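PDB 6JIE: YaeO from Vibrio cholerae serotype O1, which inhibits Rho-dependent transcription termination, apparently by dissociating the hexameric state of Rho, and resembles the RNA chaperone Hfq in structure. Local coordinates for residues 30-40 with 47-57; 59-67 with 73-81. All blocks are in the same frame, centred on the assembly; numbering follows the deposited sequence.

Interaction 1 (30-40 with 47-57). With MG (magnesium ion), chain D.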
loop_
_atom_site.group_PDB
_atom_site.type_symbol
_atom_site.label_atom_id
_atom_site.label_comp_id
_atom_site.label_asym_id
_atom_site.label_seq_id
_atom_site.Cartn_x
_atom_site.Cartn_y
_atom_site.Cartn_z
ATOM N N TYR A 30 -0.647 -13.736 -0.900
ATOM C CA TYR A 30 -0.637 -12.547 -1.744
ATOM C C TYR A 30 -0.511 -11.320 -0.860
ATOM O O TYR A 30 -1.136 -11.263 0.200
ATOM C CB TYR A 30 -1.919 -12.413 -2.561
ATOM C CG TYR A 30 -2.237 -13.546 -3.513
ATOM C CD1 TYR A 30 -1.975 -13.426 -4.868
ATOM C CD2 TYR A 30 -2.833 -14.723 -3.054
ATOM C CE1 TYR A 30 -2.291 -14.445 -5.757
ATOM C CE2 TYR A 30 -3.146 -15.757 -3.938
ATOM C CZ TYR A 30 -2.874 -15.604 -5.283
ATOM O OH TYR A 30 -3.180 -16.602 -6.175
ATOM N N TYR A 31 0.263 -10.326 -1.309
ATOM C CA TYR A 31 0.411 -9.052 -0.608
ATOM C C TYR A 31 -0.067 -7.913 -1.505
ATOM O O TYR A 31 0.233 -7.897 -2.699
ATOM C CB TYR A 31 1.892 -8.786 -0.227
ATOM C CG TYR A 31 2.557 -9.741 0.760
ATOM C CD1 TYR A 31 3.058 -10.969 0.351
ATOM C CD2 TYR A 31 2.720 -9.389 2.095
ATOM C CE1 TYR A 31 3.679 -11.830 1.258
ATOM C CE2 TYR A 31 3.332 -10.241 3.001
ATOM C CZ TYR A 31 3.808 -11.453 2.581
ATOM O OH TYR A 31 4.420 -12.287 3.490
ATOM N N GLY A 32 -0.771 -6.932 -0.948
ATOM C CA GLY A 32 -1.045 -5.740 -1.732
ATOM C C GLY A 32 -1.993 -4.816 -1.000
ATOM O O GLY A 32 -2.122 -4.888 0.219
ATOM N N VAL A 33 -2.663 -3.966 -1.774
ATOM C CA VAL A 33 -3.618 -3.003 -1.250
ATOM C C VAL A 33 -5.024 -3.509 -1.539
ATOM O O VAL A 33 -5.353 -3.843 -2.688
ATOM C CB VAL A 33 -3.387 -1.613 -1.861
ATOM C CG1 VAL A 33 -4.434 -0.610 -1.339
ATOM C CG2 VAL A 33 -1.960 -1.156 -1.561
ATOM N N ALA A 34 -5.846 -3.584 -0.497
ATOM C CA ALA A 34 -7.236 -4.002 -0.653
ATOM C C ALA A 34 -8.006 -2.942 -1.428
ATOM O O ALA A 34 -8.170 -1.817 -0.949
ATOM C CB ALA A 34 -7.874 -4.220 0.715
ATOM N N ALA A 35 -8.480 -3.295 -2.620
ATOM C CA ALA A 35 -9.049 -2.323 -3.540
ATOM C C ALA A 35 -10.568 -2.268 -3.478
ATOM O O ALA A 35 -11.145 -1.187 -3.310
ATOM C CB ALA A 35 -8.593 -2.634 -4.969
ATOM N N ASP A 36 -11.229 -3.411 -3.621
ATOM C CA ASP A 36 -12.678 -3.414 -3.720
ATOM C C ASP A 36 -13.154 -4.851 -3.587
ATOM O O ASP A 36 -12.370 -5.802 -3.691
ATOM C CB ASP A 36 -13.149 -2.802 -5.046
ATOM C CG ASP A 36 -14.590 -2.310 -4.993
ATOM O OD1 ASP A 36 -15.266 -2.484 -3.954
ATOM O OD2 ASP A 36 -15.050 -1.740 -6.001
ATOM N N THR A 37 -14.441 -4.993 -3.320
ATOM C CA THR A 37 -15.099 -6.281 -3.423
ATOM C C THR A 37 -15.912 -6.279 -4.706
ATOM O O THR A 37 -16.557 -5.282 -5.044
ATOM C CB THR A 37 -15.998 -6.550 -2.216
ATOM O OG1 THR A 37 -16.846 -5.418 -2.003
ATOM C CG2 THR A 37 -15.158 -6.782 -0.963
ATOM N N GLN A 38 -15.833 -7.371 -5.454
ATOM C CA GLN A 38 -16.608 -7.470 -6.681
ATOM C C GLN A 38 -16.732 -8.944 -7.015
ATOM O O GLN A 38 -16.040 -9.783 -6.438
ATOM C CB GLN A 38 -15.943 -6.697 -7.827
ATOM C CG GLN A 38 -14.580 -7.242 -8.201
ATOM C CD GLN A 38 -13.878 -6.412 -9.266
ATOM O OE1 GLN A 38 -13.975 -6.699 -10.459
ATOM N NE2 GLN A 38 -13.161 -5.388 -8.835
ATOM N N ARG A 39 -17.621 -9.252 -7.953
ATOM C CA ARG A 39 -17.717 -10.609 -8.459
ATOM C C ARG A 39 -16.813 -10.781 -9.672
ATOM O O ARG A 39 -16.668 -9.868 -10.487
ATOM C CB ARG A 39 -19.172 -10.949 -8.811
ATOM C CG ARG A 39 -20.072 -10.933 -7.584
ATOM C CD ARG A 39 -21.316 -11.756 -7.801
ATOM N NE ARG A 39 -22.215 -11.734 -6.648
ATOM C CZ ARG A 39 -22.342 -12.729 -5.772
ATOM N NH1 ARG A 39 -21.625 -13.837 -5.906
ATOM N NH2 ARG A 39 -23.191 -12.620 -4.761
ATOM N N ASN A 40 -16.199 -11.956 -9.781
ATOM C CA ASN A 40 -15.382 -12.275 -10.946
ATOM C C ASN A 40 -16.295 -12.707 -12.090
ATOM O O ASN A 40 -17.521 -12.648 -11.984
ATOM C CB ASN A 40 -14.327 -13.323 -10.588
ATOM C CG ASN A 40 -14.923 -14.650 -10.079
ATOM O OD1 ASN A 40 -16.098 -14.971 -10.298
ATOM N ND2 ASN A 40 -14.086 -15.434 -9.401
ATOM N N ILE A 47 -12.352 -10.351 -3.391
ATOM C CA ILE A 47 -11.674 -9.103 -3.061
ATOM C C ILE A 47 -10.685 -8.804 -4.181
ATOM O O ILE A 47 -9.960 -9.696 -4.632
ATOM C CB ILE A 47 -10.972 -9.186 -1.697
ATOM C CG1 ILE A 47 -10.121 -7.918 -1.466
ATOM C CG2 ILE A 47 -10.139 -10.436 -1.610
ATOM C CD1 ILE A 47 -9.450 -7.868 -0.118
ATOM N N ALA A 48 -10.681 -7.562 -4.658
ATOM C CA ALA A 48 -9.690 -7.123 -5.626
ATOM C C ALA A 48 -8.475 -6.641 -4.849
ATOM O O ALA A 48 -8.587 -5.720 -4.040
ATOM C CB ALA A 48 -10.236 -6.007 -6.516
ATOM N N LEU A 49 -7.340 -7.289 -5.064
ATOM C CA LEU A 49 -6.115 -6.995 -4.330
ATOM C C LEU A 49 -5.095 -6.471 -5.326
ATOM O O LEU A 49 -4.686 -7.196 -6.237
ATOM C CB LEU A 49 -5.585 -8.235 -3.608
ATOM C CG LEU A 49 -4.335 -8.009 -2.756
ATOM C CD1 LEU A 49 -4.698 -7.219 -1.514
ATOM C CD2 LEU A 49 -3.723 -9.342 -2.380
ATOM N N ARG A 50 -4.681 -5.220 -5.152
ATOM C CA ARG A 50 -3.698 -4.614 -6.052
ATOM C C ARG A 50 -2.311 -4.956 -5.534
ATOM O O ARG A 50 -1.845 -4.391 -4.545
ATOM C CB ARG A 50 -3.908 -3.107 -6.147
ATOM C CG ARG A 50 -5.259 -2.712 -6.689
ATOM C CD ARG A 50 -5.238 -1.318 -7.307
ATOM N NE ARG A 50 -6.586 -0.772 -7.422
ATOM C CZ ARG A 50 -7.444 -1.091 -8.382
ATOM N NH1 ARG A 50 -7.095 -1.956 -9.328
ATOM N NH2 ARG A 50 -8.652 -0.546 -8.394
ATOM N N GLY A 51 -1.648 -5.900 -6.193
ATOM C CA GLY A 51 -0.308 -6.289 -5.825
ATOM C C GLY A 51 0.753 -5.438 -6.496
ATOM O O GLY A 51 0.472 -4.452 -7.183
ATOM N N GLU A 52 2.008 -5.864 -6.312
ATOM C CA GLU A 52 3.132 -5.072 -6.790
ATOM C C GLU A 52 3.078 -4.912 -8.298
ATOM O O GLU A 52 3.272 -3.812 -8.817
ATOM C CB GLU A 52 4.460 -5.703 -6.381
ATOM C CG GLU A 52 5.644 -4.845 -6.815
ATOM C CD GLU A 52 6.980 -5.355 -6.303
ATOM O OE1 GLU A 52 7.038 -6.499 -5.808
ATOM O OE2 GLU A 52 7.970 -4.597 -6.398
ATOM N N GLU A 53 2.748 -5.990 -9.015
ATOM C CA GLU A 53 2.815 -5.997 -10.464
ATOM C C GLU A 53 1.475 -6.191 -11.143
ATOM O O GLU A 53 1.373 -5.902 -12.341
ATOM C CB GLU A 53 3.776 -7.095 -10.950
ATOM C CG GLU A 53 5.209 -6.880 -10.506
ATOM C CD GLU A 53 6.074 -8.104 -10.712
ATOM O OE1 GLU A 53 5.769 -9.163 -10.119
ATOM O OE2 GLU A 53 7.057 -8.008 -11.474
ATOM N N GLU A 54 0.456 -6.651 -10.422
ATOM C CA GLU A 54 -0.835 -6.971 -11.013
ATOM C C GLU A 54 -1.901 -6.931 -9.930
ATOM O O GLU A 54 -1.607 -6.918 -8.729
ATOM C CB GLU A 54 -0.813 -8.346 -11.682
ATOM C CG GLU A 54 -0.520 -9.459 -10.704
ATOM C CD GLU A 54 -0.335 -10.806 -11.382
ATOM O OE1 GLU A 54 -1.213 -11.201 -12.181
ATOM O OE2 GLU A 54 0.698 -11.459 -11.120
ATOM N N THR A 55 -3.150 -6.942 -10.379
ATOM C CA THR A 55 -4.313 -6.984 -9.507
ATOM C C THR A 55 -4.973 -8.347 -9.633
ATOM O O THR A 55 -5.170 -8.842 -10.749
ATOM C CB THR A 55 -5.306 -5.875 -9.864
ATOM O OG1 THR A 55 -4.682 -4.597 -9.675
ATOM C CG2 THR A 55 -6.534 -5.957 -8.970
ATOM N N TRP A 56 -5.286 -8.955 -8.491
ATOM C CA TRP A 56 -5.919 -10.267 -8.433
ATOM C C TRP A 56 -7.351 -10.136 -7.938
ATOM O O TRP A 56 -7.647 -9.307 -7.071
ATOM C CB TRP A 56 -5.154 -11.215 -7.493
ATOM C CG TRP A 56 -3.686 -11.405 -7.819
ATOM C CD1 TRP A 56 -3.146 -12.184 -8.814
ATOM C CD2 TRP A 56 -2.575 -10.830 -7.116
ATOM N NE1 TRP A 56 -1.772 -12.117 -8.773
ATOM C CE2 TRP A 56 -1.397 -11.288 -7.745
ATOM C CE3 TRP A 56 -2.466 -9.970 -6.018
ATOM C CZ2 TRP A 56 -0.128 -10.913 -7.313
ATOM C CZ3 TRP A 56 -1.196 -9.597 -5.589
ATOM C CH2 TRP A 56 -0.047 -10.068 -6.239
ATOM N N LEU A 57 -8.244 -10.957 -8.497
ATOM C CA LEU A 57 -9.578 -11.157 -7.936
ATOM C C LEU A 57 -9.555 -12.491 -7.215
ATOM O O LEU A 57 -9.583 -13.549 -7.858
ATOM C CB LEU A 57 -10.668 -11.147 -9.004
ATOM C CG LEU A 57 -10.850 -9.845 -9.770
ATOM C CD1 LEU A 57 -12.046 -9.953 -10.687
ATOM C CD2 LEU A 57 -10.998 -8.680 -8.803
HETATM MG MG MG D . 10.072 -4.979 -6.323
HETATM O O HOH W 1 2.490 -7.994 -4.562
HETATM O O HOH W 2 -10.981 -14.965 -9.399
HETATM O O HOH W 3 9.952 -7.127 -6.478
HETATM O O HOH W 4 9.531 -4.832 -4.206
#
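Y30 and W56 meet because each carries its ring anti to its own carbonyl carbon (chi1 -60° for Y30), which swings the phenol edge against the indole. Y30 CD1 lies over the indole centre, 3.5 Å from W56 CD2, in an edge-to-face stack with ring planes at 65°. The opposite indole face is met nearer its rim by E54 CG, and Y31 O lies at its edge. L49 differs, with CG anti to the backbone N (chi1 -177°), and its branches divide: CD2 rests on Y30 CB at 3.6 Å, while CD1 lies along the backbone of G32 and V33.

Behind these side chains the backbones pair as an antiparallel hairpin. V33 and R50 exchange two nearly straight hydrogen bonds, with V33 N 2.9 Å from R50 O. Next, A35 N reaches A48 O and A48 N reaches D36 O; with A35 and D36 both facing A48, this is a classic beta bulge. Alanine suits position 35, where its CB fits against A48 and lies over one face of the R50 guanidinium; R50 NE is hydrogen-bonded to Y7 OH of the second subunit. At G32 the strand turns a corner, and G32 CA comes within 3.2 Å of R50 O in a CA-H...O contact, a close backbone approach that suits glycine. Farther along, Q38 crosses L57 at about a right angle, its CD 3.7 Å from L57 CD2. In the 51-54 turn, E52 extends to place OE2 2.1 Å from a magnesium ion, while a water bridges Y31 O and E52 N. A sharply bent strand with a bulged meander is consistent with a small Sm-like barrel of the kind seen in Hfq, to which this protein is structurally related.

Interaction 2 (59-67 with 73-81). With MG (magnesium ion), chain C.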
loop_
_atom_site.group_PDB
_atom_site.type_symbol
_atom_site.label_atom_id
_atom_site.label_comp_id
_atom_site.label_asym_id
_atom_site.label_seq_id
_atom_site.Cartn_x
_atom_site.Cartn_y
_atom_site.Cartn_z
ATOM N N GLU A 59 -11.092 -15.152 -4.472
ATOM C CA GLU A 59 -12.400 -15.550 -3.975
ATOM C C GLU A 59 -12.441 -15.462 -2.461
ATOM O O GLU A 59 -11.632 -16.094 -1.772
ATOM C CB GLU A 59 -12.709 -16.972 -4.416
ATOM C CG GLU A 59 -12.898 -17.154 -5.898
ATOM C CD GLU A 59 -12.919 -18.622 -6.255
ATOM O OE1 GLU A 59 -13.945 -19.301 -6.008
ATOM O OE2 GLU A 59 -11.885 -19.102 -6.747
ATOM N N THR A 60 -13.414 -14.718 -1.935
ATOM C CA THR A 60 -13.493 -14.589 -0.489
ATOM C C THR A 60 -13.769 -15.927 0.181
ATOM O O THR A 60 -13.276 -16.154 1.292
ATOM C CB THR A 60 -14.542 -13.544 -0.095
ATOM O OG1 THR A 60 -15.847 -13.960 -0.508
ATOM C CG2 THR A 60 -14.195 -12.183 -0.708
ATOM N N ASP A 61 -14.521 -16.833 -0.481
ATOM C CA ASP A 61 -14.739 -18.172 0.066
ATOM C C ASP A 61 -13.450 -18.966 0.180
ATOM O O ASP A 61 -13.428 -19.994 0.867
ATOM C CB ASP A 61 -15.708 -18.998 -0.796
ATOM C CG ASP A 61 -17.128 -18.479 -0.765
ATOM O OD1 ASP A 61 -17.838 -18.673 -1.779
ATOM O OD2 ASP A 61 -17.535 -17.883 0.255
ATOM N N GLN A 62 -12.393 -18.552 -0.513
ATOM C CA GLN A 62 -11.123 -19.258 -0.487
ATOM C C GLN A 62 -10.100 -18.591 0.417
ATOM O O GLN A 62 -8.949 -19.026 0.453
ATOM C CB GLN A 62 -10.570 -19.392 -1.904
ATOM C CG GLN A 62 -11.430 -20.284 -2.774
ATOM C CD GLN A 62 -11.504 -21.693 -2.222
ATOM O OE1 GLN A 62 -10.523 -22.211 -1.685
ATOM N NE2 GLN A 62 -12.673 -22.311 -2.323
ATOM N N LEU A 63 -10.487 -17.559 1.160
ATOM C CA LEU A 63 -9.538 -16.900 2.052
ATOM C C LEU A 63 -9.364 -17.718 3.324
ATOM O O LEU A 63 -10.347 -18.174 3.920
ATOM C CB LEU A 63 -10.007 -15.495 2.406
ATOM C CG LEU A 63 -9.942 -14.496 1.263
ATOM C CD1 LEU A 63 -10.733 -13.275 1.665
ATOM C CD2 LEU A 63 -8.497 -14.147 0.986
ATOM N N SER A 64 -8.113 -17.905 3.734
ATOM C CA SER A 64 -7.802 -18.486 5.034
ATOM C C SER A 64 -7.526 -17.424 6.088
ATOM O O SER A 64 -7.968 -17.558 7.232
ATOM C CB SER A 64 -6.596 -19.424 4.933
ATOM O OG SER A 64 -6.299 -20.000 6.197
ATOM N N SER A 65 -6.810 -16.362 5.730
ATOM C CA SER A 65 -6.522 -15.311 6.697
ATOM C C SER A 65 -6.226 -14.017 5.957
ATOM O O SER A 65 -5.844 -14.018 4.782
ATOM C CB SER A 65 -5.345 -15.689 7.608
ATOM O OG SER A 65 -4.144 -15.868 6.867
ATOM N N MET A 66 -6.445 -12.905 6.660
ATOM C CA MET A 66 -6.066 -11.575 6.193
ATOM C C MET A 66 -5.244 -10.918 7.291
ATOM O O MET A 66 -5.684 -10.858 8.445
ATOM C CB MET A 66 -7.297 -10.710 5.864
ATOM C CG MET A 66 -6.964 -9.246 5.614
ATOM S SD MET A 66 -8.411 -8.353 5.001
ATOM C CE MET A 66 -9.422 -8.381 6.482
ATOM N N GLU A 67 -4.050 -10.444 6.942
ATOM C CA GLU A 67 -3.117 -9.856 7.897
ATOM C C GLU A 67 -2.856 -8.402 7.529
ATOM O O GLU A 67 -2.560 -8.093 6.372
ATOM C CB GLU A 67 -1.800 -10.645 7.917
ATOM C CG GLU A 67 -0.691 -10.025 8.756
ATOM C CD GLU A 67 0.537 -10.899 8.825
ATOM O OE1 GLU A 67 0.450 -12.071 8.432
ATOM O OE2 GLU A 67 1.586 -10.428 9.295
ATOM N N PRO A 73 -6.149 0.445 13.868
ATOM C CA PRO A 73 -6.849 -0.087 15.043
ATOM C C PRO A 73 -7.832 -1.206 14.746
ATOM O O PRO A 73 -8.507 -1.665 15.674
ATOM C CB PRO A 73 -7.589 1.149 15.569
ATOM C CG PRO A 73 -7.920 1.890 14.327
ATOM C CD PRO A 73 -6.692 1.760 13.468
ATOM N N HIS A 74 -7.939 -1.665 13.504
ATOM C CA HIS A 74 -9.051 -2.532 13.143
ATOM C C HIS A 74 -8.711 -4.008 13.294
ATOM O O HIS A 74 -9.501 -4.763 13.864
ATOM C CB HIS A 74 -9.505 -2.219 11.723
ATOM C CG HIS A 74 -9.793 -0.769 11.519
ATOM N ND1 HIS A 74 -10.879 -0.150 12.092
ATOM C CD2 HIS A 74 -9.105 0.195 10.864
ATOM C CE1 HIS A 74 -10.868 1.133 11.776
ATOM N NE2 HIS A 74 -9.801 1.369 11.035
ATOM N N PHE A 75 -7.548 -4.431 12.798
ATOM C CA PHE A 75 -7.157 -5.825 12.935
ATOM C C PHE A 75 -5.649 -5.959 12.780
ATOM O O PHE A 75 -4.979 -5.110 12.180
ATOM C CB PHE A 75 -7.878 -6.731 11.917
ATOM C CG PHE A 75 -7.674 -6.329 10.481
ATOM C CD1 PHE A 75 -6.596 -6.819 9.754
ATOM C CD2 PHE A 75 -8.579 -5.489 9.848
ATOM C CE1 PHE A 75 -6.419 -6.461 8.430
ATOM C CE2 PHE A 75 -8.410 -5.124 8.531
ATOM C CZ PHE A 75 -7.326 -5.618 7.814
ATOM N N SER A 76 -5.138 -7.057 13.333
ATOM C CA SER A 76 -3.811 -7.571 13.022
ATOM C C SER A 76 -3.962 -8.748 12.061
ATOM O O SER A 76 -3.822 -8.581 10.841
ATOM C CB SER A 76 -3.077 -7.988 14.295
ATOM O OG SER A 76 -2.719 -6.846 15.055
ATOM N N VAL A 77 -4.280 -9.935 12.589
ATOM C CA VAL A 77 -4.545 -11.117 11.771
ATOM C C VAL A 77 -5.980 -11.572 11.999
ATOM O O VAL A 77 -6.403 -11.774 13.147
ATOM C CB VAL A 77 -3.564 -12.261 12.078
ATOM C CG1 VAL A 77 -3.842 -13.437 11.151
ATOM C CG2 VAL A 77 -2.136 -11.792 11.914
ATOM N N ILE A 78 -6.721 -11.717 10.903
ATOM C CA ILE A 78 -8.082 -12.236 10.885
ATOM C C ILE A 78 -8.019 -13.623 10.275
ATOM O O ILE A 78 -7.455 -13.800 9.188
ATOM C CB ILE A 78 -9.024 -11.332 10.067
ATOM C CG1 ILE A 78 -9.168 -9.949 10.719
ATOM C CG2 ILE A 78 -10.374 -11.993 9.873
ATOM C CD1 ILE A 78 -9.826 -9.968 12.071
ATOM N N HIS A 79 -8.577 -14.605 10.969
ATOM C CA HIS A 79 -8.663 -15.966 10.461
ATOM C C HIS A 79 -10.110 -16.266 10.101
ATOM O O HIS A 79 -11.012 -16.078 10.925
ATOM C CB HIS A 79 -8.136 -16.973 11.487
ATOM C CG HIS A 79 -6.665 -16.847 11.750
ATOM N ND1 HIS A 79 -5.711 -17.412 10.929
ATOM C CD2 HIS A 79 -5.986 -16.219 12.740
ATOM C CE1 HIS A 79 -4.508 -17.133 11.400
ATOM N NE2 HIS A 79 -4.647 -16.414 12.499
ATOM N N PHE A 80 -10.329 -16.742 8.880
ATOM C CA PHE A 80 -11.671 -17.015 8.386
ATOM C C PHE A 80 -12.038 -18.483 8.552
ATOM O O PHE A 80 -11.180 -19.367 8.491
ATOM C CB PHE A 80 -11.795 -16.629 6.910
ATOM C CG PHE A 80 -11.482 -15.194 6.634
ATOM C CD1 PHE A 80 -12.412 -14.205 6.905
ATOM C CD2 PHE A 80 -10.256 -14.829 6.101
ATOM C CE1 PHE A 80 -12.126 -12.884 6.652
ATOM C CE2 PHE A 80 -9.971 -13.505 5.842
ATOM C CZ PHE A 80 -10.914 -12.533 6.123
ATOM N N LYS A 81 -13.334 -18.719 8.767
ATOM C CA LYS A 81 -13.990 -20.031 8.672
ATOM C C LYS A 81 -13.084 -21.249 8.862
ATOM O O LYS A 81 -13.267 -22.281 8.214
ATOM C CB LYS A 81 -14.708 -20.141 7.318
ATOM C CG LYS A 81 -13.805 -19.977 6.091
ATOM C CD LYS A 81 -14.596 -19.516 4.867
ATOM C CE LYS A 81 -14.398 -18.026 4.579
ATOM N NZ LYS A 81 -13.147 -17.726 3.802
HETATM MG MG MG C . -17.571 -20.123 -3.434
HETATM O O HOH W 5 -16.097 -18.759 -4.483
HETATM O O HOH W 6 -5.807 -19.173 9.143
HETATM O O HOH W 7 -16.103 -21.581 -2.986
#
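Apolar contacts involve M66, whose side chain runs between two phenylalanines. Its CB meets F80 CE2 at 3.9 Å, and its CG leaves anti to the backbone N (chi1 170°); a bend at the thioether then lays CE over one face of the F75 ring, 4.1 Å from its centroid. This is a CH-pi contact, with SD oblique to the same ring in a Met-aromatic pairing; a flexible, unbranched thioether suits such a fit. F80 also meets L63 CB.

The backbone bonds are those of an antiparallel pair. M66 and I78 exchange two hydrogen bonds, I78 N lying 2.8 Å from M66 O, and F80 N adds a third to S64 O.

The lysine and metal contacts lie around the 3-10 segment 60-62. K81 curls back so that NZ donates to L63 O at 2.8 Å and T60 O at 3.0 Å, both in the carbonyl planes; NZ bridges the two carbonyls, T60 O also accepting from L63 N. Nearby D61 OD1 binds a magnesium ion at 2.2 Å.

Strand 77-79 is the outer member of its sheet; strand 63-68 lies between it and strand 19-24, where S64 and S65 bulge against T23, while helix 9-15 packs on L63, M66 and F80.

Overall arrangement
From the N terminus, helix 9-15 and strand 19-24 come first, and strand 29-31 pairs back onto strand 19-24. Interaction 1 then closes the loop between strands 33-39 and 45-50 and takes in the turn to strand 55-59. Only after it ends does interaction 2 open, closing the hairpin of strands 63-68 and 77-79, so the two contacts lie in series, neither nested nor crossed. Their centres are about 14 Å apart, on opposite sides of the chain's centre. Residues 30-31 and interaction 2 share the four-stranded sheet, whereas the rest of interaction 1 builds the three-stranded one. The two meet directly where I47 packs on T60 and N40 on E59.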